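Local atomic coordinates of VAO-type flavoprotein oxidase VAO615 (Myceliophthora thermophila, PDB entry 6F72), a protein that probably acts as a flavoprotein oxidase, its bicovalently bound FAD reacting rapidly with molecular oxygen once reduced, although no substrate has been identified. Residues A324-L329 with N347-Y352; A328-F333 with T471-C476; R437-V442 with Q503-A508; L475-G480 with L517-H522; H522-A525 with S530-G533. All coordinates share one frame; numbering follows the deposited sequence.

Contact 1 of 5, residues A324-L329 with N347-Y352; sequences AAFHAL and NSLTAY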
# COMPACT_ATOMS: atom_id res chain seq x y z
N ALA A 324 2.14 -3.50 26.58
CA ALA A 324 3.55 -3.11 26.79
C ALA A 324 4.49 -4.33 26.87
O ALA A 324 5.54 -4.34 26.21
CB ALA A 324 3.68 -2.25 28.04
N ALA A 325 4.09 -5.34 27.65
CA ALA A 325 4.87 -6.56 27.86
C ALA A 325 4.88 -7.49 26.64
O ALA A 325 5.91 -8.07 26.32
CB ALA A 325 4.37 -7.31 29.08
N PHE A 326 3.72 -7.64 26.00
CA PHE A 326 3.59 -8.34 24.71
C PHE A 326 4.59 -7.79 23.70
O PHE A 326 5.29 -8.56 23.03
CB PHE A 326 2.15 -8.20 24.20
CG PHE A 326 1.93 -8.69 22.79
CD1 PHE A 326 1.72 -10.05 22.53
CD2 PHE A 326 1.86 -7.79 21.72
CE1 PHE A 326 1.48 -10.49 21.23
CE2 PHE A 326 1.63 -8.22 20.42
CZ PHE A 326 1.43 -9.58 20.18
N HIS A 327 4.65 -6.46 23.62
CA HIS A 327 5.60 -5.76 22.76
C HIS A 327 7.05 -6.08 23.11
O HIS A 327 7.84 -6.41 22.22
CB HIS A 327 5.38 -4.26 22.83
CG HIS A 327 4.21 -3.78 22.04
ND1 HIS A 327 3.65 -2.55 22.24
CD2 HIS A 327 3.50 -4.38 21.05
CE1 HIS A 327 2.63 -2.39 21.40
NE2 HIS A 327 2.53 -3.49 20.66
N ALA A 328 7.38 -5.98 24.40
CA ALA A 328 8.71 -6.30 24.91
C ALA A 328 9.09 -7.76 24.68
O ALA A 328 10.28 -8.08 24.61
CB ALA A 328 8.84 -5.92 26.39
N LEU A 329 8.10 -8.64 24.54
CA LEU A 329 8.36 -10.08 24.35
C LEU A 329 8.55 -10.53 22.89
O LEU A 329 9.00 -11.66 22.62
CB LEU A 329 7.30 -10.92 25.07
CG LEU A 329 7.49 -11.11 26.58
CD1 LEU A 329 6.35 -11.94 27.13
CD2 LEU A 329 8.82 -11.76 26.95
N ASN A 347 -9.79 -1.95 24.83
CA ASN A 347 -10.09 -2.94 25.87
C ASN A 347 -9.60 -4.35 25.53
O ASN A 347 -9.55 -5.20 26.42
CB ASN A 347 -11.60 -2.98 26.17
CG ASN A 347 -12.20 -1.61 26.38
OD1 ASN A 347 -12.80 -1.04 25.46
ND2 ASN A 347 -12.04 -1.05 27.59
N SER A 348 -9.27 -4.60 24.27
CA SER A 348 -8.78 -5.92 23.84
C SER A 348 -7.74 -5.86 22.73
O SER A 348 -7.71 -4.89 21.97
CB SER A 348 -9.93 -6.86 23.45
OG SER A 348 -10.57 -6.43 22.28
N LEU A 349 -6.89 -6.88 22.69
CA LEU A 349 -5.89 -7.09 21.64
C LEU A 349 -6.09 -8.46 21.01
O LEU A 349 -6.17 -9.48 21.71
CB LEU A 349 -4.44 -6.95 22.18
CG LEU A 349 -3.28 -6.97 21.17
CD1 LEU A 349 -2.21 -5.95 21.54
CD2 LEU A 349 -2.66 -8.35 20.98
N THR A 350 -6.16 -8.48 19.68
CA THR A 350 -6.34 -9.72 18.94
C THR A 350 -5.21 -9.85 17.95
O THR A 350 -5.03 -8.99 17.09
CB THR A 350 -7.70 -9.74 18.19
OG1 THR A 350 -8.75 -9.52 19.13
CG2 THR A 350 -7.92 -11.10 17.51
N ALA A 351 -4.45 -10.93 18.08
CA ALA A 351 -3.27 -11.16 17.26
C ALA A 351 -3.38 -12.44 16.48
O ALA A 351 -3.91 -13.43 16.98
CB ALA A 351 -2.02 -11.18 18.12
N TYR A 352 -2.85 -12.39 15.26
CA TYR A 352 -2.66 -13.58 14.43
C TYR A 352 -1.18 -13.82 14.23
O TYR A 352 -0.45 -12.93 13.77
CB TYR A 352 -3.33 -13.40 13.07
CG TYR A 352 -4.80 -13.06 13.09
CD1 TYR A 352 -5.70 -13.71 13.96
CD2 TYR A 352 -5.32 -12.10 12.21
CE1 TYR A 352 -7.06 -13.40 13.96
CE2 TYR A 352 -6.68 -11.79 12.18
CZ TYR A 352 -7.54 -12.44 13.06
OH TYR A 352 -8.88 -12.14 13.04
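In the substrate-domain layer of this VAO-type fold, where helices pack on a seven-stranded antiparallel sheet, F326 of helix 316-335 meets L349 and A351 of strand 348-356. The backbones stay well apart, the nearest CA atoms (F326 and L349) being 10.0 Å from each other, and the aromatic side chain of F326 spans the distance from the helix side. Its CG lies anti to the backbone N (chi1 171°), which sends the ring out from the helix toward the strand. L349 and A351 are two residues apart, so both direct their CB at the helix. CD2 of L349 covers one face of the F326 ring, displaced toward the rim; F326 CE2 lies 4.3 Å from L349 CD2. At these separations the packing is easy rather than tight, and it is entirely apolar. The strand is held in the sheet by backbone hydrogen bonds, L349 with F309 and A351 with L307 on strand 302-310, T350 with S343 on strand 339-344. That last strand also supplies Y342, which meets the F326 ring edge-to-face, and F340, so the phenylalanine sits in an aromatic cluster. The methyl CB of A351 approaches the far end of the ring at a slant, 4.3 Å from F326 CZ.

Contact 2 of 5, residues A328-F333 with T471-C476; sequences ALLPDF and TGMLLC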
# COMPACT_ATOMS: atom_id res chain seq x y z
N ALA A 328 7.38 -5.98 24.40
CA ALA A 328 8.71 -6.30 24.91
C ALA A 328 9.09 -7.76 24.68
O ALA A 328 10.28 -8.08 24.61
CB ALA A 328 8.84 -5.92 26.39
N LEU A 329 8.10 -8.64 24.54
CA LEU A 329 8.36 -10.08 24.35
C LEU A 329 8.55 -10.53 22.89
O LEU A 329 9.00 -11.66 22.62
CB LEU A 329 7.30 -10.92 25.07
CG LEU A 329 7.49 -11.11 26.58
CD1 LEU A 329 6.35 -11.94 27.13
CD2 LEU A 329 8.82 -11.76 26.95
N LEU A 330 8.21 -9.64 21.95
CA LEU A 330 8.36 -9.89 20.51
C LEU A 330 9.78 -10.19 19.99
O LEU A 330 9.91 -11.10 19.17
CB LEU A 330 7.74 -8.76 19.68
CG LEU A 330 6.22 -8.58 19.76
CD1 LEU A 330 5.85 -7.27 19.10
CD2 LEU A 330 5.49 -9.75 19.12
N PRO A 331 10.82 -9.43 20.43
CA PRO A 331 12.17 -9.58 19.85
C PRO A 331 12.66 -10.99 19.47
O PRO A 331 12.99 -11.20 18.30
CB PRO A 331 13.07 -8.95 20.91
CG PRO A 331 12.24 -7.81 21.39
CD PRO A 331 10.81 -8.29 21.37
N ASP A 332 12.68 -11.94 20.41
CA ASP A 332 13.14 -13.31 20.14
C ASP A 332 12.22 -14.09 19.20
O ASP A 332 12.68 -14.95 18.44
CB ASP A 332 13.31 -14.11 21.43
CG ASP A 332 14.35 -13.52 22.34
OD1 ASP A 332 15.33 -12.92 21.84
OD2 ASP A 332 14.19 -13.67 23.56
N PHE A 333 10.93 -13.79 19.27
CA PHE A 333 9.92 -14.40 18.40
C PHE A 333 10.13 -13.95 16.95
O PHE A 333 10.09 -14.77 16.04
CB PHE A 333 8.53 -14.03 18.92
CG PHE A 333 7.39 -14.52 18.08
CD1 PHE A 333 6.93 -15.84 18.18
CD2 PHE A 333 6.74 -13.65 17.20
CE1 PHE A 333 5.86 -16.29 17.41
CE2 PHE A 333 5.66 -14.09 16.42
CZ PHE A 333 5.21 -15.41 16.53
N THR A 471 16.04 -1.01 11.89
CA THR A 471 15.94 -0.89 13.35
C THR A 471 14.50 -1.07 13.86
O THR A 471 14.29 -1.37 15.04
CB THR A 471 16.54 0.44 13.85
OG1 THR A 471 15.92 1.53 13.16
CG2 THR A 471 18.05 0.50 13.61
N GLY A 472 13.52 -0.93 12.96
CA GLY A 472 12.10 -1.07 13.30
C GLY A 472 11.69 -2.46 13.74
O GLY A 472 12.27 -3.46 13.29
N MET A 473 10.70 -2.50 14.64
CA MET A 473 10.09 -3.75 15.09
C MET A 473 8.56 -3.77 14.81
O MET A 473 8.00 -4.84 14.52
CB MET A 473 10.39 -3.98 16.57
CG MET A 473 10.20 -5.41 17.03
SD MET A 473 10.53 -5.83 18.75
CE MET A 473 9.10 -5.14 19.56
N LEU A 474 7.92 -2.61 14.91
CA LEU A 474 6.48 -2.47 14.69
C LEU A 474 6.16 -1.51 13.54
O LEU A 474 6.85 -0.50 13.34
CB LEU A 474 5.77 -1.98 15.96
CG LEU A 474 6.04 -2.59 17.34
CD1 LEU A 474 5.24 -1.84 18.39
CD2 LEU A 474 5.73 -4.08 17.41
N LEU A 475 5.13 -1.85 12.77
CA LEU A 475 4.53 -0.92 11.84
C LEU A 475 3.08 -0.88 12.23
O LEU A 475 2.35 -1.85 11.98
CB LEU A 475 4.70 -1.33 10.37
CG LEU A 475 4.12 -0.50 9.18
CD1 LEU A 475 2.60 -0.57 9.06
CD2 LEU A 475 4.53 0.96 9.19
N CYS A 476 2.70 0.20 12.89
CA CYS A 476 1.31 0.39 13.32
C CYS A 476 0.61 1.40 12.43
O CYS A 476 1.17 2.46 12.12
CB CYS A 476 1.24 0.80 14.78
SG CYS A 476 1.80 -0.53 15.86
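The M473 side chain crosses P331 at about a right angle and slants across L330, joining helix 316-335 to the start of strand 472-480 in the substrate-domain sheet. The short helix and strand segments come within 9.7 Å, axis to axis, at 116°, and the side chains bridge them. M473 and L474 form a classic beta bulge opposite I418 of strand 412-419. M473 leaves the strand straight toward the helix, CG anti to the backbone N, and then bends at its last torsion (chi3 75°), which carries CE round toward L330. The sulfur meets the side of the proline ring, SD of M473 lying 3.6 Å from CD of P331, with CG of the same ring nearly as close. CE of M473 rests 3.9 Å from CB of L330 and equally near its CD1. With an alanine in place of M473, the P331 ring and L330 would probably face a gap where the sulfur and terminal methyl had filled the space between helix and strand. L474 starts off to one side, yet its CD2 methyl reaches L330, the two side chains crossing at about a right angle, methyl against methyl, with L474 CD2 3.6 Å from L330 CD1.

Contact 3 of 5, residues R437-V442 with Q503-A508; sequences RNISQV and QPMMDA. With NAG (2-acetamido-2-deoxy-beta-D-glucopyranose), chain G.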
# COMPACT_ATOMS: atom_id res chain seq x y z
N ARG A 437 -2.74 4.22 23.98
CA ARG A 437 -3.87 4.56 24.85
C ARG A 437 -4.61 5.77 24.32
O ARG A 437 -5.83 5.74 24.22
CB ARG A 437 -3.42 4.86 26.28
CG ARG A 437 -2.77 3.73 27.04
CD ARG A 437 -2.30 4.26 28.38
NE ARG A 437 -3.28 3.99 29.43
CZ ARG A 437 -3.03 3.29 30.54
NH1 ARG A 437 -1.82 2.77 30.78
NH2 ARG A 437 -3.99 3.10 31.43
N ASN A 438 -3.86 6.83 23.99
CA ASN A 438 -4.41 8.06 23.40
C ASN A 438 -5.20 7.84 22.09
O ASN A 438 -6.31 8.38 21.93
CB ASN A 438 -3.30 9.10 23.19
CG ASN A 438 -2.81 9.72 24.50
OD1 ASN A 438 -3.13 9.25 25.60
ND2 ASN A 438 -2.01 10.78 24.38
N ILE A 439 -4.64 7.04 21.18
CA ILE A 439 -5.30 6.69 19.91
C ILE A 439 -6.57 5.88 20.17
O ILE A 439 -7.59 6.09 19.50
CB ILE A 439 -4.35 5.93 18.93
CG1 ILE A 439 -3.13 6.79 18.57
CG2 ILE A 439 -5.12 5.52 17.67
CD1 ILE A 439 -1.95 6.04 17.96
N SER A 440 -6.50 4.97 21.15
CA SER A 440 -7.66 4.17 21.57
C SER A 440 -8.87 4.99 22.09
O SER A 440 -9.96 4.45 22.24
CB SER A 440 -7.24 3.14 22.62
OG SER A 440 -6.31 2.22 22.08
N GLN A 441 -8.66 6.29 22.35
CA GLN A 441 -9.74 7.19 22.81
C GLN A 441 -10.41 7.91 21.64
O GLN A 441 -11.45 8.58 21.82
CB GLN A 441 -9.26 8.21 23.86
CG GLN A 441 -8.49 7.67 25.06
CD GLN A 441 -9.08 6.39 25.63
OE1 GLN A 441 -10.23 6.37 26.08
NE2 GLN A 441 -8.31 5.32 25.62
N VAL A 442 -9.82 7.77 20.46
CA VAL A 442 -10.30 8.41 19.24
C VAL A 442 -11.11 7.35 18.46
O VAL A 442 -10.53 6.51 17.78
CB VAL A 442 -9.12 8.99 18.39
CG1 VAL A 442 -9.63 9.92 17.31
CG2 VAL A 442 -8.12 9.74 19.27
N GLN A 503 -0.95 12.18 13.33
CA GLN A 503 0.38 11.79 12.87
C GLN A 503 1.53 12.45 13.67
O GLN A 503 2.41 11.72 14.12
CB GLN A 503 0.56 11.95 11.34
CG GLN A 503 1.86 11.36 10.80
CD GLN A 503 1.94 9.86 10.91
OE1 GLN A 503 1.22 9.15 10.22
NE2 GLN A 503 2.83 9.35 11.77
N PRO A 504 1.52 13.80 13.86
CA PRO A 504 2.59 14.38 14.71
C PRO A 504 2.62 13.87 16.16
O PRO A 504 3.71 13.82 16.76
CB PRO A 504 2.29 15.89 14.66
CG PRO A 504 1.66 16.07 13.31
CD PRO A 504 0.75 14.88 13.20
N MET A 505 1.46 13.51 16.72
CA MET A 505 1.42 12.90 18.06
C MET A 505 2.14 11.56 18.03
O MET A 505 2.94 11.27 18.91
CB MET A 505 -0.01 12.74 18.59
CG MET A 505 -0.08 11.99 19.92
SD MET A 505 -1.70 11.87 20.71
CE MET A 505 -2.45 10.54 19.78
N MET A 506 1.83 10.76 17.00
CA MET A 506 2.49 9.48 16.76
C MET A 506 4.00 9.64 16.59
O MET A 506 4.78 8.85 17.14
CB MET A 506 1.90 8.79 15.51
CG MET A 506 0.47 8.30 15.68
SD MET A 506 -0.40 8.07 14.12
CE MET A 506 0.62 6.80 13.38
N ASP A 507 4.40 10.66 15.83
CA ASP A 507 5.80 10.94 15.52
C ASP A 507 6.60 11.25 16.78
O ASP A 507 7.63 10.63 17.04
CB ASP A 507 5.92 12.13 14.55
CG ASP A 507 5.46 11.80 13.14
OD1 ASP A 507 5.02 10.66 12.87
OD2 ASP A 507 5.55 12.72 12.31
N ALA A 508 6.11 12.21 17.55
CA ALA A 508 6.74 12.66 18.79
C ALA A 508 6.87 11.54 19.83
O ALA A 508 7.86 11.52 20.60
CB ALA A 508 5.96 13.85 19.37
C1 NAG G . -1.42 11.53 25.47
C2 NAG G . -0.09 12.11 24.94
C3 NAG G . 0.39 13.38 25.66
C4 NAG G . -0.76 14.33 26.05
C5 NAG G . -1.82 13.54 26.82
C6 NAG G . -2.98 14.39 27.34
C7 NAG G . 1.60 10.53 24.01
C8 NAG G . 2.58 9.46 24.38
N2 NAG G . 0.92 11.06 25.04
O3 NAG G . 1.31 14.11 24.85
O4 NAG G . -0.27 15.47 26.79
O5 NAG G . -2.34 12.53 25.93
O6 NAG G . -3.81 14.80 26.24
O7 NAG G . 1.47 10.89 22.84
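N438 lies across from M505 and I439 from M506, with CA atoms 9.3 Å and 8.9 Å apart respectively, where the end of helix 426-439 passes the end of helix 488-508. I439 to V442 form a type I beta turn. The turn is tied back to the helix by Q441, whose NE2 donates to R437 O at 2.9 Å, nearly straight at 166°, with R437 O lying in the plane of the Q441 amide; the same NE2 also bonds N346 OD1. M505 makes two of the three contacts between the helices. Its CG stands anti to the backbone N (chi1 174°) and its last torsion bends, so that CE meets the other helix, 3.8 Å from CB of N438 and 4.0 Å from CG1 of I439. I439 crosses M506 at about a right angle, its CD1 touching M506 CG at 4.0 Å. N438, I439 and S440 make up an N-glycosylation sequon, and the asparagine is glycosylated: ND2 of N438 is bonded to C1 of the NAG at 1.4 Å. The acetamido oxygen of the sugar reaches back over the methionine, O7 of NAG lying 3.5 Å from CG of M505, so M505 touches both the asparagine and its glycan. On the other side of helix 488-508, D507 OD1 accepts from Q503 NE2 and makes a salt bridge with R416.

Contact 4 of 5, residues L475-G480 with L517-H522; sequences LCAPAG and LNEANH. With FAD (flavin-adenine dinucleotide), chain E.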
# COMPACT_ATOMS: atom_id res chain seq x y z
N LEU A 475 5.13 -1.85 12.77
CA LEU A 475 4.53 -0.92 11.84
C LEU A 475 3.08 -0.88 12.23
O LEU A 475 2.35 -1.85 11.98
CB LEU A 475 4.70 -1.33 10.37
CG LEU A 475 4.12 -0.50 9.18
CD1 LEU A 475 2.60 -0.57 9.06
CD2 LEU A 475 4.53 0.96 9.19
N CYS A 476 2.70 0.20 12.89
CA CYS A 476 1.31 0.39 13.32
C CYS A 476 0.61 1.40 12.43
O CYS A 476 1.17 2.46 12.12
CB CYS A 476 1.24 0.80 14.78
SG CYS A 476 1.80 -0.53 15.86
N ALA A 477 -0.61 1.06 12.05
CA ALA A 477 -1.39 1.90 11.16
C ALA A 477 -2.74 2.36 11.78
O ALA A 477 -3.80 1.79 11.47
CB ALA A 477 -1.62 1.19 9.83
N PRO A 478 -2.71 3.41 12.64
CA PRO A 478 -4.00 4.03 13.03
C PRO A 478 -4.74 4.57 11.81
O PRO A 478 -4.22 5.44 11.09
CB PRO A 478 -3.56 5.16 13.96
CG PRO A 478 -2.35 4.62 14.61
CD PRO A 478 -1.62 3.94 13.47
N ALA A 479 -5.93 4.03 11.56
CA ALA A 479 -6.66 4.32 10.34
C ALA A 479 -8.08 4.81 10.65
O ALA A 479 -8.84 4.13 11.35
CB ALA A 479 -6.68 3.11 9.41
N GLY A 480 -8.39 5.98 10.12
CA GLY A 480 -9.71 6.60 10.27
C GLY A 480 -10.66 6.12 9.20
O GLY A 480 -10.36 6.18 7.99
N LEU A 517 5.80 5.38 3.76
CA LEU A 517 5.31 6.26 2.67
C LEU A 517 4.00 5.75 2.04
O LEU A 517 3.25 6.53 1.41
CB LEU A 517 6.39 6.49 1.60
CG LEU A 517 6.81 5.35 0.66
CD1 LEU A 517 5.83 5.19 -0.50
CD2 LEU A 517 8.24 5.53 0.14
N ASN A 518 3.77 4.44 2.18
CA ASN A 518 2.58 3.80 1.62
C ASN A 518 1.33 4.01 2.47
O ASN A 518 0.22 3.97 1.95
CB ASN A 518 2.80 2.30 1.40
CG ASN A 518 3.34 1.97 -0.00
OD1 ASN A 518 3.01 2.63 -0.99
ND2 ASN A 518 4.16 0.93 -0.08
N GLU A 519 1.51 4.26 3.77
CA GLU A 519 0.39 4.38 4.70
C GLU A 519 0.52 5.67 5.49
O GLU A 519 0.98 5.66 6.63
CB GLU A 519 0.30 3.14 5.60
CG GLU A 519 0.22 1.83 4.81
CD GLU A 519 -0.03 0.62 5.69
OE1 GLU A 519 0.61 0.48 6.75
OE2 GLU A 519 -0.89 -0.21 5.30
N ALA A 520 0.19 6.77 4.84
CA ALA A 520 0.23 8.10 5.45
C ALA A 520 -0.92 8.96 4.90
O ALA A 520 -1.62 8.54 3.98
CB ALA A 520 1.55 8.77 5.16
N ASN A 521 -1.09 10.14 5.49
CA ASN A 521 -2.02 11.13 5.00
C ASN A 521 -1.33 12.04 3.98
O ASN A 521 -0.21 12.45 4.20
CB ASN A 521 -2.55 11.96 6.17
CG ASN A 521 -3.73 12.82 5.78
OD1 ASN A 521 -3.56 13.89 5.18
ND2 ASN A 521 -4.92 12.38 6.12
N HIS A 522 -2.04 12.36 2.89
CA HIS A 522 -1.54 13.27 1.84
C HIS A 522 -1.25 14.71 2.26
O HIS A 522 -0.56 15.44 1.53
CB HIS A 522 -2.52 13.31 0.68
CG HIS A 522 -3.82 13.98 1.02
ND1 HIS A 522 -4.39 14.95 0.22
CD2 HIS A 522 -4.66 13.82 2.08
CE1 HIS A 522 -5.53 15.34 0.76
NE2 HIS A 522 -5.71 14.68 1.88
PA FAD E . -2.08 2.08 -6.70
O1A FAD E . -2.87 3.15 -6.00
O2A FAD E . -2.59 1.63 -8.04
O5B FAD E . -0.56 2.59 -6.83
C5B FAD E . 0.12 3.24 -5.76
C4B FAD E . 1.23 4.14 -6.28
O4B FAD E . 2.15 3.38 -7.06
C3B FAD E . 0.77 5.28 -7.16
O3B FAD E . 1.62 6.40 -6.89
C2B FAD E . 1.01 4.79 -8.58
O2B FAD E . 1.29 5.87 -9.48
C1B FAD E . 2.22 3.89 -8.40
N9A FAD E . 2.27 2.73 -9.32
C8A FAD E . 1.54 1.60 -9.20
N7A FAD E . 1.86 0.72 -10.19
C5A FAD E . 2.80 1.29 -10.95
C6A FAD E . 3.57 0.90 -12.15
N6A FAD E . 3.35 -0.30 -12.73
N1A FAD E . 4.47 1.79 -12.65
C2A FAD E . 4.69 2.99 -12.08
N3A FAD E . 4.02 3.41 -10.97
C4A FAD E . 3.09 2.61 -10.37
N1 FAD E . 0.95 -2.13 2.50
C2 FAD E . 1.79 -2.93 3.21
O2 FAD E . 3.01 -2.68 3.21
N3 FAD E . 1.33 -4.00 3.90
C4 FAD E . 0.04 -4.34 3.97
O4 FAD E . -0.34 -5.34 4.64
C4X FAD E . -0.94 -3.52 3.21
N5 FAD E . -2.26 -3.81 3.21
C5X FAD E . -3.15 -3.05 2.52
C6 FAD E . -4.52 -3.36 2.53
C7 FAD E . -5.43 -2.56 1.80
C7M FAD E . -6.90 -2.91 1.83
C8 FAD E . -4.92 -1.38 1.00
C8M FAD E . -5.80 -0.51 0.11
C9 FAD E . -3.56 -1.09 1.01
C9A FAD E . -2.66 -1.87 1.73
N10 FAD E . -1.27 -1.57 1.71
C10 FAD E . -0.39 -2.37 2.46
C1' FAD E . -0.79 -0.39 0.98
C2' FAD E . -0.08 -0.58 -0.32
O2' FAD E . 1.23 -1.08 -0.03
C3' FAD E . -0.00 0.80 -0.94
O3' FAD E . -1.29 1.45 -0.93
C4' FAD E . 0.54 0.74 -2.37
O4' FAD E . 0.82 2.07 -2.82
C5' FAD E . -0.42 0.00 -3.30
O5' FAD E . 0.04 0.04 -4.64
P FAD E . -0.95 -0.40 -5.83
O1P FAD E . -1.60 -1.70 -5.47
O2P FAD E . -0.15 -0.23 -7.10
O3P FAD E . -2.06 0.77 -5.76
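The carboxylate of E519 is wedged between strand 472-480 and the flavin. On the strand side OE1 of E519 abuts CD1 of L475 at only 3.2 Å, a close carbon-to-oxygen contact, and lies 3.9 Å from CB of A477. On the flavin side OE2 of E519 stands directly over a face of the isoalloxazine ring, 3.6 Å from FAD C10. The side chain runs out extended beyond CG and slants past L475, whose CG lies anti to its backbone N (chi1 179°), with chi2 (-72°) then turning CD1 to the glutamate. One residue back, N518 takes the ribityl chain: OD1 of N518 accepts a hydrogen bond from FAD O4' at 2.9 Å. Here, in the berberine-like part of the chain, the loop 517-522 lines the pocket of the FAD with N518 and E519, and strand 472-480 of the substrate-domain sheet backs E519 from behind; the FAD is cross-linked to H157 and C222. The amide of N518 is fixed by its other end, ND2 bonding G230 O and Y516 OH; Y516 OH in turn bonds the FAD. Exchanging N518 for a leucine would probably leave FAD O4' without its acceptor and G230 O without its amide donor. Further out, E519 O is bonded by S415 OG of strand 412-419, while N521 ND2 and H522 NE2 bind the two carboxylate oxygens of D495.

Contact 5 of 5, residues H522-A525 with S530-G533; sequences HLYA and SFYG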
# COMPACT_ATOMS: atom_id res chain seq x y z
N HIS A 522 -2.04 12.36 2.89
CA HIS A 522 -1.54 13.27 1.84
C HIS A 522 -1.25 14.71 2.26
O HIS A 522 -0.56 15.44 1.53
CB HIS A 522 -2.52 13.31 0.68
CG HIS A 522 -3.82 13.98 1.02
ND1 HIS A 522 -4.39 14.95 0.22
CD2 HIS A 522 -4.66 13.82 2.08
CE1 HIS A 522 -5.53 15.34 0.76
NE2 HIS A 522 -5.71 14.68 1.88
N LEU A 523 -1.81 15.14 3.39
CA LEU A 523 -1.58 16.50 3.91
C LEU A 523 -0.46 16.57 4.95
O LEU A 523 -0.06 17.67 5.36
CB LEU A 523 -2.86 17.10 4.47
CG LEU A 523 -4.11 17.19 3.59
CD1 LEU A 523 -5.31 17.47 4.49
CD2 LEU A 523 -3.99 18.23 2.48
N TYR A 524 0.06 15.40 5.36
CA TYR A 524 1.15 15.30 6.36
C TYR A 524 2.36 16.13 5.94
O TYR A 524 2.95 15.91 4.89
CB TYR A 524 1.52 13.83 6.59
CG TYR A 524 2.74 13.57 7.45
CD1 TYR A 524 2.82 14.06 8.75
CD2 TYR A 524 3.81 12.79 6.96
CE1 TYR A 524 3.95 13.82 9.53
CE2 TYR A 524 4.92 12.53 7.75
CZ TYR A 524 4.98 13.05 9.03
OH TYR A 524 6.09 12.81 9.83
N ALA A 525 2.72 17.09 6.78
CA ALA A 525 3.64 18.15 6.41
C ALA A 525 5.10 17.71 6.30
O ALA A 525 5.82 18.22 5.43
CB ALA A 525 3.51 19.33 7.37
N SER A 530 10.39 12.30 6.70
CA SER A 530 9.91 11.08 7.33
C SER A 530 9.83 9.88 6.38
O SER A 530 10.10 8.75 6.79
CB SER A 530 8.58 11.32 8.01
OG SER A 530 8.36 10.28 8.93
N PHE A 531 9.46 10.12 5.12
CA PHE A 531 9.34 9.01 4.16
C PHE A 531 10.70 8.56 3.63
O PHE A 531 10.91 7.37 3.43
CB PHE A 531 8.45 9.37 2.96
CG PHE A 531 7.00 9.65 3.29
CD1 PHE A 531 6.48 9.44 4.56
CD2 PHE A 531 6.13 10.08 2.27
CE1 PHE A 531 5.14 9.70 4.83
CE2 PHE A 531 4.79 10.33 2.53
CZ PHE A 531 4.30 10.15 3.81
N TYR A 532 11.60 9.52 3.41
CA TYR A 532 12.83 9.27 2.66
C TYR A 532 14.11 9.45 3.48
O TYR A 532 15.09 8.74 3.25
CB TYR A 532 12.86 10.12 1.39
CG TYR A 532 11.60 9.99 0.57
CD1 TYR A 532 11.34 8.82 -0.18
CD2 TYR A 532 10.67 11.02 0.55
CE1 TYR A 532 10.17 8.70 -0.94
CE2 TYR A 532 9.50 10.91 -0.20
CZ TYR A 532 9.25 9.75 -0.95
OH TYR A 532 8.08 9.64 -1.68
N GLY A 533 14.09 10.38 4.45
CA GLY A 533 15.27 10.61 5.30
C GLY A 533 16.49 11.03 4.50
O GLY A 533 16.39 11.83 3.56
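Y524 points its side chain across to S530 and F531 on the short helix 527-532. From CB the ring is carried toward the helix because CG stands anti to the backbone N (chi1 172°). One edge then does the touching. CD2 of Y524 meets CE1 of F531 at 4.0 Å, the two side chains running past one another, oppositely directed. Next along that edge, CE2 of Y524 lies 3.9 Å from CB of S530, which sits in the plane of the tyrosine ring. Both segments belong to the berberine-like region, where the chain leaves the flavin-side loop and folds back on itself through the four residues between A525 and S530 to set helix 527-532 against that loop. At the tip, OH of Y524 comes 3.4 Å from CB of S530 but makes its hydrogen bond to D507 OD2 of helix 488-508. The serine hydroxyl is likewise engaged away from the tyrosine, OG of S530 bonding V515 N. The ring of F531 also packs on L517 and A520.

In the fold
Following the chain from the N terminus, helix 316-335 opens two contacts at once, overlapping at A328 and L329. Contact 1 closes a short loop onto strand 348-356, whereas contact 2 reaches far ahead to strand 472-480 of the same sheet. Contact 3 starts within the long loop of contact 2 and ends beyond it on helix 488-508, so the two cross. Contact 4 takes up strand 472-480 where contact 2 leaves it; it crosses contact 3 too and joins the sheet to the flavin loop. P478 packs against I439 and M506, linking contacts 3 and 4. Contact 5 begins at H522, where contact 4 ends, and closes the shortest loop.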